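Local coordinates for protein cellobiose 2-epimerase (Caldibacillus thermoamylovorans, PDB 5ZHB) that catalyses the reversible epimerization at C2 of the reducing-end glucose of cellobiose, probably on an (alpha/alpha)6-barrel scaffold, at residues I255-A258 and L259-T262; Y193-L196 and Y197-W200; A378-C381 and L382-E386; F116-Y119 and A120-Y124. One frame throughout, in Å; residues are numbered along the deposited sequence.

Contact 1 of 4, residues I255-A258 and L259-T262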
loop_
_atom_site.group_PDB
_atom_site.type_symbol
_atom_site.label_atom_id
_atom_site.label_comp_id
_atom_site.label_asym_id
_atom_site.label_seq_id
_atom_site.Cartn_x
_atom_site.Cartn_y
_atom_site.Cartn_z
ATOM N N ILE A 255 5.148 4.074 9.620
ATOM C CA ILE A 255 5.073 4.963 10.784
ATOM C C ILE A 255 6.415 5.680 10.949
ATOM O O ILE A 255 6.482 6.909 11.170
ATOM C CB ILE A 255 4.631 4.185 12.037
ATOM C CG1 ILE A 255 3.176 3.733 11.915
ATOM C CG2 ILE A 255 4.867 5.002 13.315
ATOM C CD1 ILE A 255 2.779 2.605 12.849
ATOM N N ASP A 256 7.521 4.937 10.766
ATOM C CA ASP A 256 8.835 5.547 10.927
ATOM C C ASP A 256 9.030 6.690 9.934
ATOM O O ASP A 256 9.531 7.761 10.281
ATOM C CB ASP A 256 9.965 4.542 10.753
ATOM C CG ASP A 256 11.257 4.924 11.465
ATOM O OD1 ASP A 256 11.190 5.776 12.366
ATOM O OD2 ASP A 256 12.312 4.399 11.083
ATOM N N ASP A 257 8.612 6.481 8.679
ATOM C CA ASP A 257 8.675 7.557 7.715
ATOM C C ASP A 257 7.848 8.743 8.180
ATOM O O ASP A 257 8.247 9.882 7.945
ATOM C CB ASP A 257 8.206 7.151 6.329
ATOM C CG ASP A 257 9.303 6.709 5.388
ATOM O OD1 ASP A 257 10.432 6.455 5.859
ATOM O OD2 ASP A 257 9.022 6.680 4.192
ATOM N N ALA A 258 6.711 8.484 8.834
ATOM C CA ALA A 258 5.859 9.575 9.305
ATOM C C ALA A 258 6.587 10.354 10.418
ATOM O O ALA A 258 6.629 11.592 10.414
ATOM C CB ALA A 258 4.533 9.023 9.785
ATOM N N LEU A 259 7.222 9.602 11.322
ATOM C CA LEU A 259 8.106 10.177 12.331
ATOM C C LEU A 259 9.192 11.054 11.714
ATOM O O LEU A 259 9.394 12.179 12.177
ATOM C CB LEU A 259 8.680 9.065 13.201
ATOM C CG LEU A 259 7.679 8.313 14.069
ATOM C CD1 LEU A 259 8.407 7.204 14.832
ATOM C CD2 LEU A 259 6.911 9.227 14.996
ATOM N N LYS A 260 9.904 10.546 10.701
ATOM C CA LYS A 260 11.026 11.255 10.110
ATOM C C LYS A 260 10.583 12.537 9.402
ATOM O O LYS A 260 11.242 13.581 9.530
ATOM C CB LYS A 260 11.795 10.390 9.102
ATOM C CG LYS A 260 12.506 9.161 9.654
ATOM C CD LYS A 260 12.756 8.063 8.622
ATOM C CE LYS A 260 13.228 6.819 9.277
ATOM N NZ LYS A 260 13.382 5.643 8.412
ATOM N N VAL A 261 9.495 12.464 8.615
ATOM C CA VAL A 261 9.022 13.599 7.825
ATOM C C VAL A 261 8.536 14.729 8.732
ATOM O O VAL A 261 8.652 15.904 8.394
ATOM C CB VAL A 261 7.929 13.105 6.853
ATOM C CG1 VAL A 261 7.066 14.214 6.285
ATOM C CG2 VAL A 261 8.507 12.255 5.729
ATOM N N THR A 262 7.993 14.400 9.902
ATOM C CA THR A 262 7.474 15.430 10.782
ATOM C C THR A 262 8.411 15.768 11.962
ATOM O O THR A 262 8.037 16.587 12.798
ATOM C CB THR A 262 6.105 15.019 11.297
ATOM O OG1 THR A 262 6.209 13.866 12.130
ATOM C CG2 THR A 262 5.117 14.800 10.167
#
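Lys260 leans back over the preceding turn of helix 245-262 to reach Asp256, and its side chain can be followed atom by atom. CB lies near the carbonyl oxygens of Asp256 and Asp257. CG, turned anti to the carbonyl carbon (chi1 -65°), comes within 3.3 Å of Asp256 O, the same oxygen that takes the Lys260 N-H in a helical bond of 2.8 Å. CD still skirts Asp256 O and passes Asp257 OD1. CE rests against the Asp256 carboxylate, 3.2 Å from OD2, and the extended chain ends with NZ 3.1 Å from Asp256 OD2, a salt bridge whose hydrogen bond is weak. Asp257 OD1, 4.0 Å from Lys260 NZ, adds a long ion pair. Helix 306-323 supplies further partners: Lys322 pairs with Asp256 OD2, and Asn318 bonds both that oxygen and Lys260 NZ.

One turn on from Ala258, Thr262 brings its hydroxyl back to the chain. OG1, between the backbone N and the carbonyl carbon (chi1 66°), donates to Ala258 O at 2.9 Å, while Thr262 N reaches the same oxygen from the opposite face of its plane, at 3.2 Å. Asp256, Asp257 and Lys260 form one salt-bridge network, in which Lys260 and Lys322 probably stabilise the ionised form of the buried Asp256.

Contact 2 of 4, residues Y193-L196 and Y197-W200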
loop_
_atom_site.group_PDB
_atom_site.type_symbol
_atom_site.label_atom_id
_atom_site.label_comp_id
_atom_site.label_asym_id
_atom_site.label_seq_id
_atom_site.Cartn_x
_atom_site.Cartn_y
_atom_site.Cartn_z
ATOM N N TYR A 193 -0.842 10.929 3.991
ATOM C CA TYR A 193 -0.613 12.215 4.630
ATOM C C TYR A 193 0.873 12.484 4.819
ATOM O O TYR A 193 1.274 13.638 4.733
ATOM C CB TYR A 193 -1.301 12.287 5.991
ATOM C CG TYR A 193 -2.805 12.526 5.955
ATOM C CD1 TYR A 193 -3.533 12.452 4.769
ATOM C CD2 TYR A 193 -3.489 12.832 7.124
ATOM C CE1 TYR A 193 -4.892 12.691 4.754
ATOM C CE2 TYR A 193 -4.851 13.081 7.120
ATOM C CZ TYR A 193 -5.552 13.030 5.926
ATOM O OH TYR A 193 -6.911 13.240 5.943
ATOM N N THR A 194 1.671 11.439 5.103
ATOM C CA THR A 194 3.126 11.580 5.107
ATOM C C THR A 194 3.620 12.196 3.799
ATOM O O THR A 194 4.440 13.130 3.810
ATOM C CB THR A 194 3.796 10.234 5.348
ATOM O OG1 THR A 194 3.300 9.847 6.621
ATOM C CG2 THR A 194 5.311 10.314 5.416
ATOM N N ASN A 195 3.108 11.692 2.671
ATOM C CA ASN A 195 3.552 12.134 1.353
ATOM C C ASN A 195 3.066 13.555 1.063
ATOM O O ASN A 195 3.773 14.340 0.391
ATOM C CB ASN A 195 3.172 11.106 0.286
ATOM C CG ASN A 195 4.238 10.922 -0.761
ATOM O OD1 ASN A 195 5.434 10.811 -0.438
ATOM N ND2 ASN A 195 3.842 10.890 -2.031
ATOM N N LEU A 196 1.876 13.883 1.574
ATOM C CA LEU A 196 1.297 15.206 1.380
ATOM C C LEU A 196 2.175 16.227 2.108
ATOM O O LEU A 196 2.494 17.285 1.561
ATOM C CB LEU A 196 -0.157 15.237 1.849
ATOM C CG LEU A 196 -0.906 16.570 1.692
ATOM C CD1 LEU A 196 -0.893 17.119 0.268
ATOM C CD2 LEU A 196 -2.332 16.440 2.165
ATOM N N TYR A 197 2.610 15.877 3.325
ATOM C CA TYR A 197 3.391 16.798 4.143
ATOM C C TYR A 197 4.761 17.042 3.507
ATOM O O TYR A 197 5.313 18.133 3.638
ATOM C CB TYR A 197 3.474 16.263 5.573
ATOM C CG TYR A 197 4.078 17.286 6.519
ATOM C CD1 TYR A 197 3.295 18.279 7.093
ATOM C CD2 TYR A 197 5.453 17.322 6.735
ATOM C CE1 TYR A 197 3.857 19.246 7.913
ATOM C CE2 TYR A 197 6.022 18.256 7.584
ATOM C CZ TYR A 197 5.220 19.225 8.161
ATOM O OH TYR A 197 5.803 20.147 8.968
ATOM N N ARG A 198 5.307 16.050 2.789
ATOM C CA ARG A 198 6.533 16.241 2.032
ATOM C C ARG A 198 6.374 17.378 1.029
ATOM O O ARG A 198 7.343 18.011 0.656
ATOM C CB ARG A 198 6.970 14.992 1.251
ATOM C CG ARG A 198 7.422 13.821 2.114
ATOM C CD ARG A 198 7.884 12.672 1.225
ATOM N NE ARG A 198 8.566 11.601 1.966
ATOM C CZ ARG A 198 8.031 10.457 2.400
ATOM N NH1 ARG A 198 6.819 10.049 2.020
ATOM N NH2 ARG A 198 8.734 9.737 3.248
ATOM N N VAL A 199 5.160 17.606 0.541
ATOM C CA VAL A 199 4.969 18.505 -0.588
ATOM C C VAL A 199 4.255 19.794 -0.177
ATOM O O VAL A 199 4.213 20.743 -0.944
ATOM C CB VAL A 199 4.204 17.570 -1.546
ATOM C CG1 VAL A 199 2.888 18.106 -2.078
ATOM C CG2 VAL A 199 5.123 17.016 -2.610
ATOM N N TRP A 200 3.721 19.809 1.049
ATOM C CA TRP A 200 2.864 20.855 1.581
ATOM C C TRP A 200 2.995 20.806 3.096
ATOM O O TRP A 200 2.306 20.034 3.761
ATOM C CB TRP A 200 1.403 20.664 1.145
ATOM C CG TRP A 200 0.437 21.739 1.587
ATOM C CD1 TRP A 200 0.562 23.090 1.404
ATOM C CD2 TRP A 200 -0.820 21.539 2.276
ATOM N NE1 TRP A 200 -0.523 23.739 1.934
ATOM C CE2 TRP A 200 -1.384 22.821 2.478
ATOM C CE3 TRP A 200 -1.521 20.413 2.736
ATOM C CZ2 TRP A 200 -2.608 23.000 3.118
ATOM C CZ3 TRP A 200 -2.732 20.592 3.371
ATOM C CH2 TRP A 200 -3.268 21.872 3.556
#
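Tyr193 O receives Tyr197 N at 3.0 Å in an ordinary helical bond of helix 183-199, and CB of Tyr197 packs beside the same oxygen. The Tyr193 ring itself leads off toward helix 131-145, where its hydroxyl bonds Glu145. Next, Thr194 lays its methyl over one face of the Arg198 guanidinium, CG2 standing 3.7 Å from NH1. With CG2 anti to the backbone N, OG1 (chi1 -60°) turns back to Leu190 O. Asn195 approaches the same guanidinium at its edge: OD1 accepts from Arg198 NH1 at 2.9 Å, with an N-H...O angle of 148° and the amide and guanidinium planes 67° apart. A lysine in place of Arg198 has no flat guanidinium and a single nitrogen, and would probably leave Asn195 OD1 or Asp257 without its partner and the Thr194 methyl less well covered. Leu196 comes last, alongside Trp200 and pointing the same way, its CG 4.0 Å from CE3 at the edge of the indole. Its carbonyl oxygen accepts Val199 N at 2.9 Å, from above the carbonyl plane, and Trp200 N only weakly. The Arg198 cation is thus shared: NH1 goes to the neutral amide within its own helix and NH2 to Asp257 on helix 245-262. Its charge is probably balanced by Asp257, while the two bonds are likely to limit rotation of the guanidinium.

Contact 3 of 4, residues A378-C381 and L382-E386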
loop_
_atom_site.group_PDB
_atom_site.type_symbol
_atom_site.label_atom_id
_atom_site.label_comp_id
_atom_site.label_asym_id
_atom_site.label_seq_id
_atom_site.Cartn_x
_atom_site.Cartn_y
_atom_site.Cartn_z
ATOM N N ALA A 378 7.350 -2.477 -6.683
ATOM C CA ALA A 378 8.153 -1.360 -7.147
ATOM C C ALA A 378 8.701 -0.542 -5.987
ATOM O O ALA A 378 9.883 -0.196 -5.979
ATOM C CB ALA A 378 7.392 -0.454 -8.074
ATOM N N ARG A 379 7.813 -0.182 -5.050
ATOM C CA ARG A 379 8.199 0.591 -3.893
ATOM C C ARG A 379 9.341 -0.107 -3.142
ATOM O O ARG A 379 10.290 0.556 -2.726
ATOM C CB ARG A 379 6.978 0.853 -3.003
ATOM C CG ARG A 379 7.372 1.747 -1.838
ATOM C CD ARG A 379 6.255 2.246 -0.960
ATOM N NE ARG A 379 5.591 1.148 -0.259
ATOM C CZ ARG A 379 4.534 1.302 0.541
ATOM N NH1 ARG A 379 4.058 2.505 0.781
ATOM N NH2 ARG A 379 3.984 0.242 1.118
ATOM N N PHE A 380 9.252 -1.432 -2.959
ATOM C CA PHE A 380 10.311 -2.157 -2.291
ATOM C C PHE A 380 11.655 -1.929 -2.996
ATOM O O PHE A 380 12.640 -1.592 -2.330
ATOM C CB PHE A 380 9.920 -3.628 -2.115
ATOM C CG PHE A 380 11.029 -4.625 -2.400
ATOM C CD1 PHE A 380 12.093 -4.790 -1.513
ATOM C CD2 PHE A 380 10.997 -5.400 -3.552
ATOM C CE1 PHE A 380 13.076 -5.732 -1.769
ATOM C CE2 PHE A 380 11.982 -6.334 -3.808
ATOM C CZ PHE A 380 13.034 -6.481 -2.929
ATOM N N CYS A 381 11.713 -2.149 -4.318
ATOM C CA CYS A 381 12.950 -1.969 -5.057
ATOM C C CYS A 381 13.446 -0.534 -4.888
ATOM O O CYS A 381 14.619 -0.323 -4.602
ATOM C CB CYS A 381 12.754 -2.293 -6.536
ATOM S SG CYS A 381 12.357 -4.021 -6.856
ATOM N N LEU A 382 12.552 0.444 -5.015
ATOM C CA LEU A 382 12.903 1.865 -4.935
ATOM C C LEU A 382 13.382 2.297 -3.550
ATOM O O LEU A 382 14.295 3.128 -3.422
ATOM C CB LEU A 382 11.712 2.694 -5.387
ATOM C CG LEU A 382 11.347 2.543 -6.872
ATOM C CD1 LEU A 382 10.039 3.236 -7.143
ATOM C CD2 LEU A 382 12.439 3.080 -7.776
ATOM N N GLU A 383 12.794 1.718 -2.502
ATOM C CA GLU A 383 13.203 2.059 -1.148
ATOM C C GLU A 383 14.664 1.666 -0.921
ATOM O O GLU A 383 15.423 2.430 -0.322
ATOM C CB GLU A 383 12.271 1.349 -0.174
ATOM C CG GLU A 383 10.986 2.112 0.133
ATOM C CD GLU A 383 11.228 3.370 0.944
ATOM O OE1 GLU A 383 12.002 3.310 1.924
ATOM O OE2 GLU A 383 10.620 4.395 0.606
ATOM N N PHE A 384 15.030 0.446 -1.312
ATOM C CA PHE A 384 16.412 -0.010 -1.187
ATOM C C PHE A 384 17.356 0.816 -2.054
ATOM O O PHE A 384 18.421 1.226 -1.609
ATOM C CB PHE A 384 16.539 -1.468 -1.582
ATOM C CG PHE A 384 16.217 -2.396 -0.427
ATOM C CD1 PHE A 384 17.214 -2.796 0.454
ATOM C CD2 PHE A 384 14.924 -2.852 -0.214
ATOM C CE1 PHE A 384 16.928 -3.710 1.472
ATOM C CE2 PHE A 384 14.630 -3.693 0.850
ATOM C CZ PHE A 384 15.629 -4.132 1.682
ATOM N N ILE A 385 16.972 1.074 -3.299
ATOM C CA ILE A 385 17.796 1.926 -4.141
ATOM C C ILE A 385 18.119 3.254 -3.441
ATOM O O ILE A 385 19.268 3.718 -3.432
ATOM C CB ILE A 385 17.113 2.122 -5.506
ATOM C CG1 ILE A 385 17.124 0.823 -6.331
ATOM C CG2 ILE A 385 17.780 3.285 -6.249
ATOM C CD1 ILE A 385 16.119 0.776 -7.484
ATOM N N GLU A 386 17.105 3.903 -2.867
ATOM C CA GLU A 386 17.247 5.233 -2.301
ATOM C C GLU A 386 17.967 5.152 -0.956
ATOM O O GLU A 386 18.762 6.030 -0.617
ATOM C CB GLU A 386 15.869 5.899 -2.180
ATOM C CG GLU A 386 15.860 7.407 -2.435
ATOM C CD GLU A 386 14.572 8.156 -2.068
ATOM O OE1 GLU A 386 14.508 9.379 -2.289
ATOM O OE2 GLU A 386 13.623 7.555 -1.529
#
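Phe380 and Phe384, one turn apart on helix 375-387, form the tightly packed side of this contact. Atom CE2 of Phe384 comes to 3.6 Å from CD1 of Phe380, near the plane of the Phe380 ring. The planes stand at 81° and the centroids 5.6 Å apart, an oblique pairing. Phe380 O lies in the plane of the Phe384 ring, at its edge, 3.4 Å from CD2. Phe8 of helix 2-21 meets both rings, edge-to-face with Phe384. Leu382 and Ile385 pack back on the preceding turn, CG of Leu382 at 3.2 Å from Ala378 O and CD1 of Ile385 at 3.4 Å from Cys381 O.

Arg379 and Glu383 make the looser side. They run side by side, yet only their CG atoms approach, at 4.1 Å, and their charged ends part. Glu383, bent at chi2 (-69°), turns to Arg387 in the partly exposed part of the contact, whereas Arg379 turns to salt bridges with Glu191 of helix 183-199 and Glu311 of helix 306-323. A helix packed against helices 2-21, 49-66, 245-262 and 306-323 is consistent with a place in the inner ring of the (alpha/alpha)6 barrel of the N-acylglucosamine 2-epimerase family.

Contact 4 of 4, residues F116-Y119 and A120-Y124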
loop_
_atom_site.group_PDB
_atom_site.type_symbol
_atom_site.label_atom_id
_atom_site.label_comp_id
_atom_site.label_asym_id
_atom_site.label_seq_id
_atom_site.Cartn_x
_atom_site.Cartn_y
_atom_site.Cartn_z
ATOM N N PHE A 116 -5.345 6.692 -1.018
ATOM C CA PHE A 116 -4.488 6.310 -2.128
ATOM C C PHE A 116 -4.410 7.425 -3.179
ATOM O O PHE A 116 -3.364 7.609 -3.759
ATOM C CB PHE A 116 -4.867 4.933 -2.692
ATOM C CG PHE A 116 -3.939 3.884 -2.075
ATOM C CD1 PHE A 116 -2.608 3.836 -2.440
ATOM C CD2 PHE A 116 -4.374 3.037 -1.067
ATOM C CE1 PHE A 116 -1.715 2.964 -1.823
ATOM C CE2 PHE A 116 -3.482 2.160 -0.442
ATOM C CZ PHE A 116 -2.163 2.124 -0.820
ATOM N N GLY A 117 -5.491 8.171 -3.405
ATOM C CA GLY A 117 -5.469 9.309 -4.325
ATOM C C GLY A 117 -4.486 10.388 -3.892
ATOM O O GLY A 117 -3.631 10.820 -4.677
ATOM N N VAL A 118 -4.553 10.738 -2.606
ATOM C CA VAL A 118 -3.627 11.717 -2.047
ATOM C C VAL A 118 -2.191 11.255 -2.202
ATOM O O VAL A 118 -1.322 12.018 -2.655
ATOM C CB VAL A 118 -3.971 11.979 -0.576
ATOM C CG1 VAL A 118 -2.874 12.755 0.143
ATOM C CG2 VAL A 118 -5.326 12.649 -0.471
ATOM N N TYR A 119 -1.941 9.978 -1.853
ATOM C CA TYR A 119 -0.598 9.421 -1.937
ATOM C C TYR A 119 -0.051 9.505 -3.365
ATOM O O TYR A 119 1.110 9.869 -3.570
ATOM C CB TYR A 119 -0.660 7.959 -1.486
ATOM C CG TYR A 119 0.682 7.259 -1.296
ATOM C CD1 TYR A 119 1.699 7.815 -0.525
ATOM C CD2 TYR A 119 0.915 6.023 -1.852
ATOM C CE1 TYR A 119 2.894 7.158 -0.303
ATOM C CE2 TYR A 119 2.121 5.361 -1.672
ATOM C CZ TYR A 119 3.111 5.919 -0.876
ATOM O OH TYR A 119 4.275 5.223 -0.703
ATOM N N ALA A 120 -0.857 9.109 -4.358
ATOM C CA ALA A 120 -0.387 9.069 -5.742
ATOM C C ALA A 120 -0.245 10.466 -6.365
ATOM O O ALA A 120 0.732 10.729 -7.095
ATOM C CB ALA A 120 -1.294 8.203 -6.545
ATOM N N LEU A 121 -1.200 11.340 -6.062
ATOM C CA LEU A 121 -1.223 12.694 -6.610
ATOM C C LEU A 121 -0.056 13.507 -6.057
ATOM O O LEU A 121 0.561 14.264 -6.798
ATOM C CB LEU A 121 -2.568 13.358 -6.309
ATOM C CG LEU A 121 -3.763 12.869 -7.137
ATOM C CD1 LEU A 121 -5.040 13.289 -6.474
ATOM C CD2 LEU A 121 -3.712 13.387 -8.551
ATOM N N THR A 122 0.266 13.325 -4.763
ATOM C CA THR A 122 1.401 14.010 -4.166
ATOM C C THR A 122 2.698 13.494 -4.778
ATOM O O THR A 122 3.560 14.299 -5.103
ATOM C CB THR A 122 1.362 13.947 -2.638
ATOM O OG1 THR A 122 1.341 12.605 -2.154
ATOM C CG2 THR A 122 0.146 14.673 -2.097
ATOM N N GLU A 123 2.809 12.182 -5.038
ATOM C CA GLU A 123 4.014 11.650 -5.647
ATOM C C GLU A 123 4.196 12.216 -7.063
ATOM O O GLU A 123 5.304 12.573 -7.474
ATOM C CB GLU A 123 3.975 10.128 -5.686
ATOM C CG GLU A 123 5.315 9.472 -6.007
ATOM C CD GLU A 123 6.380 9.661 -4.927
ATOM O OE1 GLU A 123 6.096 10.071 -3.778
ATOM O OE2 GLU A 123 7.536 9.406 -5.296
ATOM N N TYR A 124 3.099 12.315 -7.817
ATOM C CA TYR A 124 3.164 12.861 -9.159
ATOM C C TYR A 124 3.579 14.328 -9.066
ATOM O O TYR A 124 4.378 14.808 -9.868
ATOM C CB TYR A 124 1.804 12.654 -9.826
ATOM C CG TYR A 124 1.748 13.133 -11.270
ATOM C CD1 TYR A 124 2.406 12.446 -12.266
ATOM C CD2 TYR A 124 0.950 14.215 -11.633
ATOM C CE1 TYR A 124 2.314 12.847 -13.587
ATOM C CE2 TYR A 124 0.865 14.635 -12.946
ATOM C CZ TYR A 124 1.555 13.953 -13.923
ATOM O OH TYR A 124 1.481 14.324 -15.247
#
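Val118 and Thr122 meet one turn apart on helix 111-128, probably an inner helix of the (alpha/alpha)6 barrel. Backbone bonds come first: Ala120 N to Phe116 O, Leu121 N to Gly117 O at 2.8 Å, Thr122 N to Val118 O and Glu123 N to Tyr119 O, the last the longest at 3.2 Å.

Side-chain packing follows. The Leu121 carbons cover the Gly117 carbonyl oxygen on the preceding turn, CG 3.2 Å and CD1 3.4 Å from Gly117 O, and the side chain also meets Leu140 and Tyr136 of helix 131-145 and Leu82 of helix 69-86. An alanine here would probably open a gap between these three helices and leave the Gly117 carbonyl less covered. CG2 of Thr122 lies 4.2 Å from CG1 of Val118.

Polar side chains close the account. The Tyr119 ring stacks on Trp57 and its hydroxyl hydrogen-bonds Arg379, while Glu123 carries its carboxylate to Arg64 and Arg126. The two N-H groups of Asn195 ND2, on helix 183-199, are shared among Thr122 OG1, Glu123 OE1 and Tyr119 O, all within hydrogen-bonding distance. A chi1 of 58° swings Thr122 OG1 back to the preceding turn, 2.8 Å from Val118 O and 3.1 Å from Tyr119 O.

Along the chain the order is contact 4, contact 2, contact 1 and contact 3, on helices 111-128, 183-199, 245-262 and 375-387. Contacts 4 and 2 have centres about 9 Å apart and touch where the Asn195 amide meets Thr122 and Glu123. Contacts 2 and 1, centres about 11 Å apart, are joined by the Arg198-Asp257 salt bridge and by Val261 on Tyr197. Contact 3 lies about 17 to 19 Å from the others between centres, and meets contact 4 through Arg379 and the Tyr119 hydroxyl. The first three helices, each separated from the next by another helix in the chain, thus lie side by side, and the C-terminal helix touches the first, consistent with an (alpha/alpha)6 barrel.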